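Local coordinates for protein putative thiosugar synthase (Amycolatopsis orientalis, PDB 4N6F) that is a putative thiosugar synthase related to thiazole synthase ThiG, probably transferring sulphur from a carrier protein to a sugar phosphate held in its TIM barrel, at residues A[106-112]-A[136-142]; A[129-133]-A[152-158]; A[159-165]-A[189-195]. All coordinates share one frame; numbering follows the deposited sequence.

Contact 1 of 3, residues A[106-112]-A[136-142]; sequences IEILKLD and GMELLPF. With F6R (fructose -6-phosphate), chain F.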
loop_
_atom_site.group_PDB
_atom_site.type_symbol
_atom_site.label_atom_id
_atom_site.label_comp_id
_atom_site.label_asym_id
_atom_site.label_seq_id
_atom_site.Cartn_x
_atom_site.Cartn_y
_atom_site.Cartn_z
ATOM N N ILE A 106 -32.105 6.340 13.517
ATOM C CA ILE A 106 -30.949 6.301 12.619
ATOM C C ILE A 106 -31.450 6.194 11.181
ATOM O O ILE A 106 -32.212 5.285 10.848
ATOM C CB ILE A 106 -30.017 5.123 12.952
ATOM C CG1 ILE A 106 -29.232 5.441 14.229
ATOM C CG2 ILE A 106 -29.048 4.846 11.810
ATOM C CD1 ILE A 106 -28.522 4.245 14.825
ATOM N N GLU A 107 -31.011 7.124 10.339
ATOM C CA GLU A 107 -31.457 7.200 8.943
ATOM C C GLU A 107 -30.371 6.820 7.928
ATOM O O GLU A 107 -30.652 6.730 6.742
ATOM C CB GLU A 107 -32.015 8.603 8.641
ATOM C CG GLU A 107 -33.495 8.757 9.013
ATOM C CD GLU A 107 -33.951 10.205 9.162
ATOM O OE1 GLU A 107 -33.272 10.994 9.862
ATOM O OE2 GLU A 107 -35.011 10.554 8.596
ATOM N N ILE A 108 -29.142 6.595 8.380
ATOM C CA ILE A 108 -28.074 6.168 7.480
ATOM C C ILE A 108 -27.900 4.659 7.573
ATOM O O ILE A 108 -27.749 4.112 8.676
ATOM C CB ILE A 108 -26.740 6.843 7.814
ATOM C CG1 ILE A 108 -26.900 8.358 7.837
ATOM C CG2 ILE A 108 -25.670 6.437 6.802
ATOM C CD1 ILE A 108 -25.743 9.056 8.516
ATOM N N LEU A 109 -27.861 4.007 6.413
ATOM C CA LEU A 109 -27.994 2.568 6.327
ATOM C C LEU A 109 -26.978 1.889 5.417
ATOM O O LEU A 109 -26.848 2.228 4.231
ATOM C CB LEU A 109 -29.399 2.222 5.831
ATOM C CG LEU A 109 -29.747 0.727 5.815
ATOM C CD1 LEU A 109 -29.980 0.221 7.239
ATOM C CD2 LEU A 109 -30.971 0.469 4.949
ATOM N N LYS A 110 -26.278 0.912 5.985
ATOM C CA LYS A 110 -25.452 -0.016 5.228
ATOM C C LYS A 110 -26.408 -1.036 4.679
ATOM O O LYS A 110 -26.920 -1.874 5.409
ATOM C CB LYS A 110 -24.368 -0.590 6.147
ATOM C CG LYS A 110 -23.531 -1.702 5.556
ATOM C CD LYS A 110 -22.468 -2.149 6.553
ATOM C CE LYS A 110 -21.564 -3.259 6.016
ATOM N NZ LYS A 110 -22.261 -4.553 6.120
ATOM N N LEU A 111 -26.709 -0.928 3.391
ATOM C CA LEU A 111 -27.748 -1.740 2.772
ATOM C C LEU A 111 -27.129 -2.927 2.074
ATOM O O LEU A 111 -26.311 -2.768 1.156
ATOM C CB LEU A 111 -28.546 -0.906 1.774
ATOM C CG LEU A 111 -29.606 -1.641 0.951
ATOM C CD1 LEU A 111 -30.698 -2.217 1.840
ATOM C CD2 LEU A 111 -30.191 -0.692 -0.081
ATOM N N ASP A 112 -27.524 -4.117 2.520
ATOM C CA ASP A 112 -27.050 -5.375 1.970
ATOM C C ASP A 112 -28.256 -6.261 1.639
ATOM O O ASP A 112 -29.120 -6.502 2.496
ATOM C CB ASP A 112 -26.147 -6.079 2.985
ATOM C CG ASP A 112 -24.766 -5.456 3.071
ATOM O OD1 ASP A 112 -24.032 -5.502 2.077
ATOM O OD2 ASP A 112 -24.395 -4.932 4.144
ATOM N N GLY A 136 -36.850 8.707 2.405
ATOM C CA GLY A 136 -35.793 9.594 2.896
ATOM C C GLY A 136 -34.652 8.946 3.673
ATOM O O GLY A 136 -33.906 9.643 4.362
ATOM N N MET A 137 -34.492 7.631 3.574
ATOM C CA MET A 137 -33.310 6.990 4.155
ATOM C C MET A 137 -32.063 7.299 3.318
ATOM O O MET A 137 -32.134 7.451 2.094
ATOM C CB MET A 137 -33.499 5.483 4.281
ATOM C CG MET A 137 -34.547 5.086 5.304
ATOM S SD MET A 137 -34.153 3.542 6.143
ATOM C CE MET A 137 -33.031 4.139 7.401
ATOM N N GLU A 138 -30.924 7.388 3.992
ATOM C CA GLU A 138 -29.646 7.628 3.335
ATOM C C GLU A 138 -28.923 6.297 3.225
ATOM O O GLU A 138 -28.752 5.606 4.224
ATOM C CB GLU A 138 -28.835 8.645 4.130
ATOM C CG GLU A 138 -29.433 10.057 4.127
ATOM C CD GLU A 138 -29.128 10.866 2.862
ATOM O OE1 GLU A 138 -29.694 11.974 2.734
ATOM O OE2 GLU A 138 -28.317 10.433 2.001
ATOM N N LEU A 139 -28.495 5.934 2.013
ATOM C CA LEU A 139 -28.103 4.558 1.720
ATOM C C LEU A 139 -26.692 4.400 1.210
ATOM O O LEU A 139 -26.231 5.183 0.384
ATOM C CB LEU A 139 -29.051 3.938 0.690
ATOM C CG LEU A 139 -30.535 3.965 1.039
ATOM C CD1 LEU A 139 -31.311 3.352 -0.108
ATOM C CD2 LEU A 139 -30.826 3.216 2.332
ATOM N N LEU A 140 -26.034 3.353 1.710
ATOM C CA LEU A 140 -24.768 2.865 1.210
ATOM C C LEU A 140 -24.960 1.393 0.822
ATOM O O LEU A 140 -24.716 0.484 1.635
ATOM C CB LEU A 140 -23.673 3.018 2.269
ATOM C CG LEU A 140 -23.232 4.450 2.612
ATOM C CD1 LEU A 140 -24.113 5.089 3.663
ATOM C CD2 LEU A 140 -21.797 4.456 3.112
ATOM N N PRO A 141 -25.416 1.154 -0.424
ATOM C CA PRO A 141 -25.622 -0.197 -0.928
ATOM C C PRO A 141 -24.344 -0.880 -1.402
ATOM O O PRO A 141 -23.376 -0.216 -1.764
ATOM C CB PRO A 141 -26.607 -0.003 -2.087
ATOM C CG PRO A 141 -26.459 1.418 -2.507
ATOM C CD PRO A 141 -25.897 2.188 -1.364
ATOM N N PHE A 142 -24.372 -2.209 -1.396
ATOM C CA PHE A 142 -23.256 -3.055 -1.809
ATOM C C PHE A 142 -23.660 -3.713 -3.122
ATOM O O PHE A 142 -24.751 -4.293 -3.217
ATOM C CB PHE A 142 -23.021 -4.112 -0.724
ATOM C CG PHE A 142 -21.728 -4.884 -0.845
ATOM C CD1 PHE A 142 -20.610 -4.360 -1.468
ATOM C CD2 PHE A 142 -21.624 -6.130 -0.256
ATOM C CE1 PHE A 142 -19.429 -5.088 -1.542
ATOM C CE2 PHE A 142 -20.448 -6.869 -0.330
ATOM C CZ PHE A 142 -19.347 -6.346 -0.971
HETATM C C1 F6R F . -21.634 -5.660 5.349
HETATM C C2 F6R F . -20.520 -6.304 6.125
HETATM C C3 F6R F . -19.836 -7.567 5.664
HETATM C C4 F6R F . -18.872 -7.202 4.533
HETATM C C5 F6R F . -17.858 -8.320 4.273
HETATM C C6 F6R F . -16.617 -7.785 3.587
HETATM O O2 F6R F . -20.099 -5.766 7.151
HETATM O O3 F6R F . -20.731 -8.598 5.232
HETATM O O4 F6R F . -19.618 -6.965 3.329
HETATM O O5 F6R F . -17.458 -8.955 5.485
HETATM O O6 F6R F . -15.795 -8.889 3.229
HETATM P P F6R F . -14.508 -9.330 4.061
HETATM O O1P F6R F . -15.093 -10.021 5.257
HETATM O O2P F6R F . -13.750 -8.076 4.404
HETATM O O3P F6R F . -13.786 -10.179 3.054
#
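Two neighbouring strands of the TIM barrel, 108-111 and 138-142, run side by side and parallel, pairing Ile108 with Glu138 and Leu111 with Pro141 at the two ends of the bridged stretch. The backbone bonds zigzag across. Glu138 N opens them by donating to Glu107 O at 2.8 Å. Leu109 takes the carbonyl of Glu138 with its N and gives its own O to Leu140 N, both at 2.9 Å; Leu111 N then bonds to Leu140 O. The last step, Phe142 N to Leu111 O at 3.3 Å, is weak. Leu109, Leu111, Leu139 and Pro141 share the face turned to helices 90-104 and 122-134. There Leu109 and Leu139 lie alongside each other, methyl CD2 against methyl CD2 at 3.8 Å. Before the strand, the bent chain of Met137 brings its CE to 3.6 Å from Glu107 O. Strand 108-111, helix 122-134 and strand 138-143 form one beta-alpha-beta unit of the barrel. On the inner face, Ile108 CG2 touches Leu140 CD1, and Lys110 leads to the active site. Its chain is straight as far as CE and turns at the last torsion (chi4 -79°), where NZ is covalently bonded to C1 of the fructose 6-phosphate at 1.5 Å. Asp112 follows at the strand end, with OD2 3.1 Å from the same C1. Its OD1 lies 3.3 Å from Phe142 CB, the carboxylate standing nearly upright to the ring plane (89°), and also forms salt bridges with Arg162 and Arg114. With an alanine in place of Asp112, both arginines would probably lose the carboxylate that pairs with them, and the flank of Phe142 would lose a neighbour. Phe142 in turn has CE2 beside the sugar's O4, while Arg114 also donates to the ligand.

Contact 2 of 3, residues A[129-133]-A[152-158]; sequences ARELR and ALEEAGC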
loop_
_atom_site.group_PDB
_atom_site.type_symbol
_atom_site.label_atom_id
_atom_site.label_comp_id
_atom_site.label_asym_id
_atom_site.label_seq_id
_atom_site.Cartn_x
_atom_site.Cartn_y
_atom_site.Cartn_z
ATOM N N ALA A 129 -33.252 -0.168 -2.656
ATOM C CA ALA A 129 -32.734 1.201 -2.551
ATOM C C ALA A 129 -33.798 2.230 -2.898
ATOM O O ALA A 129 -34.025 3.172 -2.141
ATOM C CB ALA A 129 -31.502 1.379 -3.431
ATOM N N ARG A 130 -34.466 2.047 -4.033
ATOM C CA ARG A 130 -35.544 2.966 -4.455
ATOM C C ARG A 130 -36.665 3.069 -3.425
ATOM O O ARG A 130 -37.157 4.157 -3.132
ATOM C CB ARG A 130 -36.126 2.530 -5.801
ATOM C CG ARG A 130 -35.219 2.836 -6.979
ATOM C CD ARG A 130 -35.720 2.184 -8.257
ATOM N NE ARG A 130 -34.876 2.543 -9.397
ATOM C CZ ARG A 130 -34.779 1.854 -10.535
ATOM N NH1 ARG A 130 -35.474 0.734 -10.729
ATOM N NH2 ARG A 130 -33.971 2.292 -11.494
ATOM N N GLU A 131 -37.057 1.937 -2.857
ATOM C CA GLU A 131 -38.121 1.945 -1.851
ATOM C C GLU A 131 -37.680 2.689 -0.588
ATOM O O GLU A 131 -38.437 3.491 -0.039
ATOM C CB GLU A 131 -38.539 0.519 -1.517
ATOM C CG GLU A 131 -39.923 0.405 -0.915
ATOM C CD GLU A 131 -40.371 -1.042 -0.800
ATOM O OE1 GLU A 131 -40.730 -1.453 0.324
ATOM O OE2 GLU A 131 -40.343 -1.767 -1.825
ATOM N N LEU A 132 -36.452 2.438 -0.131
ATOM C CA LEU A 132 -35.940 3.147 1.054
ATOM C C LEU A 132 -35.653 4.621 0.797
ATOM O O LEU A 132 -35.824 5.441 1.695
ATOM C CB LEU A 132 -34.719 2.438 1.630
ATOM C CG LEU A 132 -35.055 1.081 2.264
ATOM C CD1 LEU A 132 -33.805 0.341 2.698
ATOM C CD2 LEU A 132 -36.005 1.234 3.445
ATOM N N ARG A 133 -35.241 4.961 -0.426
ATOM C CA ARG A 133 -35.016 6.367 -0.807
ATOM C C ARG A 133 -36.308 7.176 -0.818
ATOM O O ARG A 133 -36.300 8.361 -0.460
ATOM C CB ARG A 133 -34.332 6.475 -2.179
ATOM C CG ARG A 133 -32.827 6.202 -2.161
ATOM C CD ARG A 133 -32.070 7.210 -1.316
ATOM N NE ARG A 133 -32.301 8.574 -1.779
ATOM C CZ ARG A 133 -32.265 9.673 -1.024
ATOM N NH1 ARG A 133 -32.491 10.862 -1.578
ATOM N NH2 ARG A 133 -32.017 9.604 0.279
ATOM N N ALA A 152 -28.113 3.543 -11.735
ATOM C CA ALA A 152 -29.452 3.558 -11.160
ATOM C C ALA A 152 -29.370 3.960 -9.684
ATOM O O ALA A 152 -30.229 4.686 -9.180
ATOM C CB ALA A 152 -30.103 2.189 -11.310
ATOM N N LEU A 153 -28.331 3.495 -8.990
ATOM C CA LEU A 153 -28.177 3.815 -7.566
ATOM C C LEU A 153 -27.810 5.274 -7.339
ATOM O O LEU A 153 -28.304 5.902 -6.402
ATOM C CB LEU A 153 -27.190 2.860 -6.878
ATOM C CG LEU A 153 -27.759 1.446 -6.732
ATOM C CD1 LEU A 153 -26.688 0.482 -6.255
ATOM C CD2 LEU A 153 -28.979 1.391 -5.817
ATOM N N GLU A 154 -26.980 5.833 -8.212
ATOM C CA GLU A 154 -26.698 7.263 -8.144
ATOM C C GLU A 154 -27.962 8.071 -8.433
ATOM O O GLU A 154 -28.259 9.029 -7.739
ATOM C CB GLU A 154 -25.571 7.671 -9.100
ATOM C CG GLU A 154 -25.377 9.186 -9.161
ATOM C CD GLU A 154 -24.111 9.632 -9.885
ATOM O OE1 GLU A 154 -23.456 8.814 -10.571
ATOM O OE2 GLU A 154 -23.765 10.826 -9.760
ATOM N N GLU A 155 -28.711 7.684 -9.454
ATOM C CA GLU A 155 -29.944 8.398 -9.784
ATOM C C GLU A 155 -30.950 8.373 -8.637
ATOM O O GLU A 155 -31.592 9.388 -8.350
ATOM C CB GLU A 155 -30.582 7.821 -11.050
ATOM C CG GLU A 155 -31.767 8.631 -11.559
ATOM C CD GLU A 155 -32.353 8.077 -12.843
ATOM O OE1 GLU A 155 -32.833 6.923 -12.835
ATOM O OE2 GLU A 155 -32.332 8.800 -13.860
ATOM N N ALA A 156 -31.077 7.226 -7.975
ATOM C CA ALA A 156 -31.952 7.111 -6.793
ATOM C C ALA A 156 -31.505 7.981 -5.615
ATOM O O ALA A 156 -32.286 8.248 -4.710
ATOM C CB ALA A 156 -32.070 5.657 -6.354
ATOM N N GLY A 157 -30.255 8.432 -5.639
ATOM C CA GLY A 157 -29.752 9.386 -4.654
ATOM C C GLY A 157 -29.030 8.713 -3.500
ATOM O O GLY A 157 -28.991 9.248 -2.403
ATOM N N CYS A 158 -28.444 7.541 -3.747
ATOM C CA CYS A 158 -27.621 6.888 -2.742
ATOM C C CYS A 158 -26.427 7.775 -2.362
ATOM O O CYS A 158 -25.928 8.537 -3.189
ATOM C CB CYS A 158 -27.202 5.503 -3.221
ATOM S SG CYS A 158 -28.632 4.370 -3.323
HETATM O O HOH W 1 -32.881 4.636 -10.022
HETATM O O HOH W 2 -33.528 11.003 -4.316
#
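Ala152 meets Arg130 in two ways. Its CB lies 3.9 Å from Arg130 NH2, and its carbonyl O accepts from a water that in turn accepts from Arg130 NE, in the plane of the guanidinium. The next residue, Leu153, pushes methyl CD2 against Ala129 CB at 3.5 Å, tighter than usual for two carbons, with only the small alanine side chain at this tight point. The axes of the two short segments approach to 10.1 Å and are only 6° from parallel, as befits adjacent outer helices of a TIM barrel, 122-134 and 147-156, with strand 138-143 beneath them. Ala156 turns its CB to the CG atoms of both Arg130 and Arg133. Its O is gripped more firmly: Arg133 NE donates to it at 2.9 Å, close to the guanidinium plane, and a second water ties the same O to Arg133 NH1. Bends at chi2 and chi3 (-63° and -57°) fold the arginine back for this, while its NH2 reaches Met137 O. Gly157, with positive phi, closes the helix in a Schellman motif, and its O sits over one face of that guanidinium without a hydrogen bond. Cys158 completes the run, with SG 4.1 Å from Ala129 CB.

Contact 3 of 3, residues A[159-165]-A[189-195]; sequences AALRVMA and IPVVVEG. With F6R (fructose -6-phosphate), chain F.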
loop_
_atom_site.group_PDB
_atom_site.type_symbol
_atom_site.label_atom_id
_atom_site.label_comp_id
_atom_site.label_asym_id
_atom_site.label_seq_id
_atom_site.Cartn_x
_atom_site.Cartn_y
_atom_site.Cartn_z
ATOM N N ALA A 159 -26.009 7.705 -1.096
ATOM C CA ALA A 159 -24.948 8.569 -0.579
ATOM C C ALA A 159 -23.572 8.134 -1.082
ATOM O O ALA A 159 -22.734 8.961 -1.427
ATOM C CB ALA A 159 -24.971 8.574 0.945
ATOM N N ALA A 160 -23.351 6.827 -1.108
ATOM C CA ALA A 160 -22.083 6.242 -1.515
ATOM C C ALA A 160 -22.360 4.815 -1.967
ATOM O O ALA A 160 -23.412 4.253 -1.648
ATOM C CB ALA A 160 -21.096 6.242 -0.360
ATOM N N LEU A 161 -21.422 4.252 -2.719
ATOM C CA LEU A 161 -21.544 2.912 -3.278
ATOM C C LEU A 161 -20.458 2.030 -2.735
ATOM O O LEU A 161 -19.287 2.359 -2.850
ATOM C CB LEU A 161 -21.343 2.951 -4.794
ATOM C CG LEU A 161 -22.514 2.673 -5.706
ATOM C CD1 LEU A 161 -21.994 2.553 -7.129
ATOM C CD2 LEU A 161 -23.230 1.391 -5.289
ATOM N N ARG A 162 -20.834 0.904 -2.165
ATOM C CA ARG A 162 -19.862 -0.116 -1.813
ATOM C C ARG A 162 -19.818 -1.092 -2.984
ATOM O O ARG A 162 -20.866 -1.550 -3.463
ATOM C CB ARG A 162 -20.243 -0.802 -0.500
ATOM C CG ARG A 162 -20.276 0.148 0.699
ATOM C CD ARG A 162 -21.345 -0.230 1.725
ATOM N NE ARG A 162 -21.201 -1.623 2.135
ATOM C CZ ARG A 162 -22.202 -2.488 2.323
ATOM N NH1 ARG A 162 -21.917 -3.740 2.663
ATOM N NH2 ARG A 162 -23.470 -2.135 2.165
ATOM N N VAL A 163 -18.607 -1.381 -3.457
ATOM C CA VAL A 163 -18.406 -2.174 -4.672
ATOM C C VAL A 163 -17.506 -3.375 -4.358
ATOM O O VAL A 163 -16.465 -3.225 -3.729
ATOM C CB VAL A 163 -17.784 -1.296 -5.787
ATOM C CG1 VAL A 163 -17.437 -2.122 -7.010
ATOM C CG2 VAL A 163 -18.750 -0.183 -6.175
ATOM N N MET A 164 -17.919 -4.567 -4.787
ATOM C CA MET A 164 -17.238 -5.798 -4.399
ATOM C C MET A 164 -15.931 -5.948 -5.144
ATOM O O MET A 164 -15.903 -5.884 -6.366
ATOM C CB MET A 164 -18.117 -7.022 -4.640
ATOM C CG MET A 164 -17.408 -8.354 -4.406
ATOM S SD MET A 164 -18.526 -9.766 -4.253
ATOM C CE MET A 164 -18.641 -9.907 -2.480
ATOM N N ALA A 165 -14.852 -6.128 -4.389
ATOM C CA ALA A 165 -13.527 -6.356 -4.945
ATOM C C ALA A 165 -13.319 -7.829 -5.306
ATOM O O ALA A 165 -12.824 -8.145 -6.377
ATOM C CB ALA A 165 -12.466 -5.910 -3.943
ATOM N N ILE A 189 -20.931 9.582 -7.059
ATOM C CA ILE A 189 -20.933 9.416 -5.605
ATOM C C ILE A 189 -19.686 8.651 -5.178
ATOM O O ILE A 189 -19.135 7.880 -5.960
ATOM C CB ILE A 189 -22.218 8.750 -5.089
ATOM C CG1 ILE A 189 -22.514 7.453 -5.820
ATOM C CG2 ILE A 189 -23.393 9.711 -5.249
ATOM C CD1 ILE A 189 -23.609 6.642 -5.165
ATOM N N PRO A 190 -19.232 8.869 -3.938
ATOM C CA PRO A 190 -18.049 8.159 -3.478
ATOM C C PRO A 190 -18.210 6.631 -3.524
ATOM O O PRO A 190 -19.300 6.116 -3.264
ATOM C CB PRO A 190 -17.898 8.633 -2.030
ATOM C CG PRO A 190 -18.578 9.949 -1.987
ATOM C CD PRO A 190 -19.738 9.800 -2.918
ATOM N N VAL A 191 -17.121 5.947 -3.865
ATOM C CA VAL A 191 -17.063 4.500 -3.924
ATOM C C VAL A 191 -16.189 3.959 -2.784
ATOM O O VAL A 191 -15.068 4.440 -2.548
ATOM C CB VAL A 191 -16.535 4.019 -5.300
ATOM C CG1 VAL A 191 -16.201 2.534 -5.293
ATOM C CG2 VAL A 191 -17.563 4.301 -6.384
ATOM N N VAL A 192 -16.745 2.987 -2.065
ATOM C CA VAL A 192 -16.060 2.240 -1.018
ATOM C C VAL A 192 -15.784 0.842 -1.578
ATOM O O VAL A 192 -16.715 0.135 -1.988
ATOM C CB VAL A 192 -16.932 2.105 0.262
ATOM C CG1 VAL A 192 -16.234 1.264 1.325
ATOM C CG2 VAL A 192 -17.298 3.470 0.839
ATOM N N VAL A 193 -14.519 0.448 -1.615
ATOM C CA VAL A 193 -14.160 -0.905 -2.056
ATOM C C VAL A 193 -14.306 -1.876 -0.876
ATOM O O VAL A 193 -13.894 -1.576 0.249
ATOM C CB VAL A 193 -12.741 -0.955 -2.667
ATOM C CG1 VAL A 193 -12.306 -2.384 -2.958
ATOM C CG2 VAL A 193 -12.717 -0.155 -3.959
ATOM N N GLU A 194 -14.920 -3.031 -1.138
ATOM C CA GLU A 194 -15.314 -3.945 -0.071
ATOM C C GLU A 194 -15.432 -5.379 -0.581
ATOM O O GLU A 194 -15.848 -5.618 -1.716
ATOM C CB GLU A 194 -16.646 -3.475 0.522
ATOM C CG GLU A 194 -17.241 -4.352 1.623
ATOM C CD GLU A 194 -18.506 -3.755 2.220
ATOM O OE1 GLU A 194 -19.271 -4.499 2.883
ATOM O OE2 GLU A 194 -18.756 -2.534 2.014
ATOM N N GLY A 195 -15.071 -6.330 0.277
ATOM C CA GLY A 195 -15.208 -7.744 -0.029
ATOM C C GLY A 195 -13.904 -8.358 -0.494
ATOM O O GLY A 195 -13.364 -7.998 -1.544
HETATM C C1 F6R F . -21.634 -5.660 5.349
HETATM C C2 F6R F . -20.520 -6.304 6.125
HETATM C C3 F6R F . -19.836 -7.567 5.664
HETATM C C4 F6R F . -18.872 -7.202 4.533
HETATM C C5 F6R F . -17.858 -8.320 4.273
HETATM C C6 F6R F . -16.617 -7.785 3.587
HETATM O O2 F6R F . -20.099 -5.766 7.151
HETATM O O3 F6R F . -20.731 -8.598 5.232
HETATM O O4 F6R F . -19.618 -6.965 3.329
HETATM O O5 F6R F . -17.458 -8.955 5.485
HETATM O O6 F6R F . -15.795 -8.889 3.229
HETATM P P F6R F . -14.508 -9.330 4.061
HETATM O O1P F6R F . -15.093 -10.021 5.257
HETATM O O2P F6R F . -13.750 -8.076 4.404
HETATM O O3P F6R F . -13.786 -10.179 3.054
#
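A buried, two-pronged salt bridge links Arg162 and Glu194 between adjacent parallel strands. The arginine offers its side: NE reaches Glu194 OE2 at 2.6 Å and NH1 reaches OE1 at 2.8 Å, the second bond almost straight (177°). Both oxygens are met on their syn sides and lie near the guanidinium plane, although the two flat groups are twisted 33° apart. Glu194 is fully extended (chi1 178°), whereas Arg162 bends at chi2 and chi3 to come across to it. OE1 also accepts a 2.5 Å hydrogen bond from O4 of the fructose 6-phosphate, so the arginine probably fixes the orientation of the carboxylate that accepts from the sugar; Arg162 NH2 is occupied by Leu140 O. Along the backbone, Leu161 O receives Val192 N at 2.7 Å, Val163 N bonds to Val192 O, and Val163 O accepts from Glu194 N. Val163 CG2 and Val191 CG1 pack on the opposite face, toward helix 177-186. Gly195, at positive phi, lies with its CA 3.5 Å from O6 of the sugar. Polar side chains gathered around a substrate at the C-terminal ends of parallel strands are the hallmark of a TIM-barrel active site.

Contacts 1 and 3 are pairings in the same parallel sheet, with centres 12 Å apart; strands 138-143 and 161-164 are neighbours, so the two join into a run of four strands, 108-111, 138-143, 161-164 and 191-194. Contact 2 lies outside this run, its centre 10 Å from that of contact 1 and 14 Å from that of contact 3, between helices 122-134 and 147-156. In sequence, the segments of contacts 1 and 2 alternate, whereas contact 3 opens only after both have closed. Four strands alternating with helices 122-134, 147-156 and 177-186 build one part of the barrel wall: its interior presents the ligand-binding side chains of contacts 1 and 3, and contact 2 packs the outer helical layer.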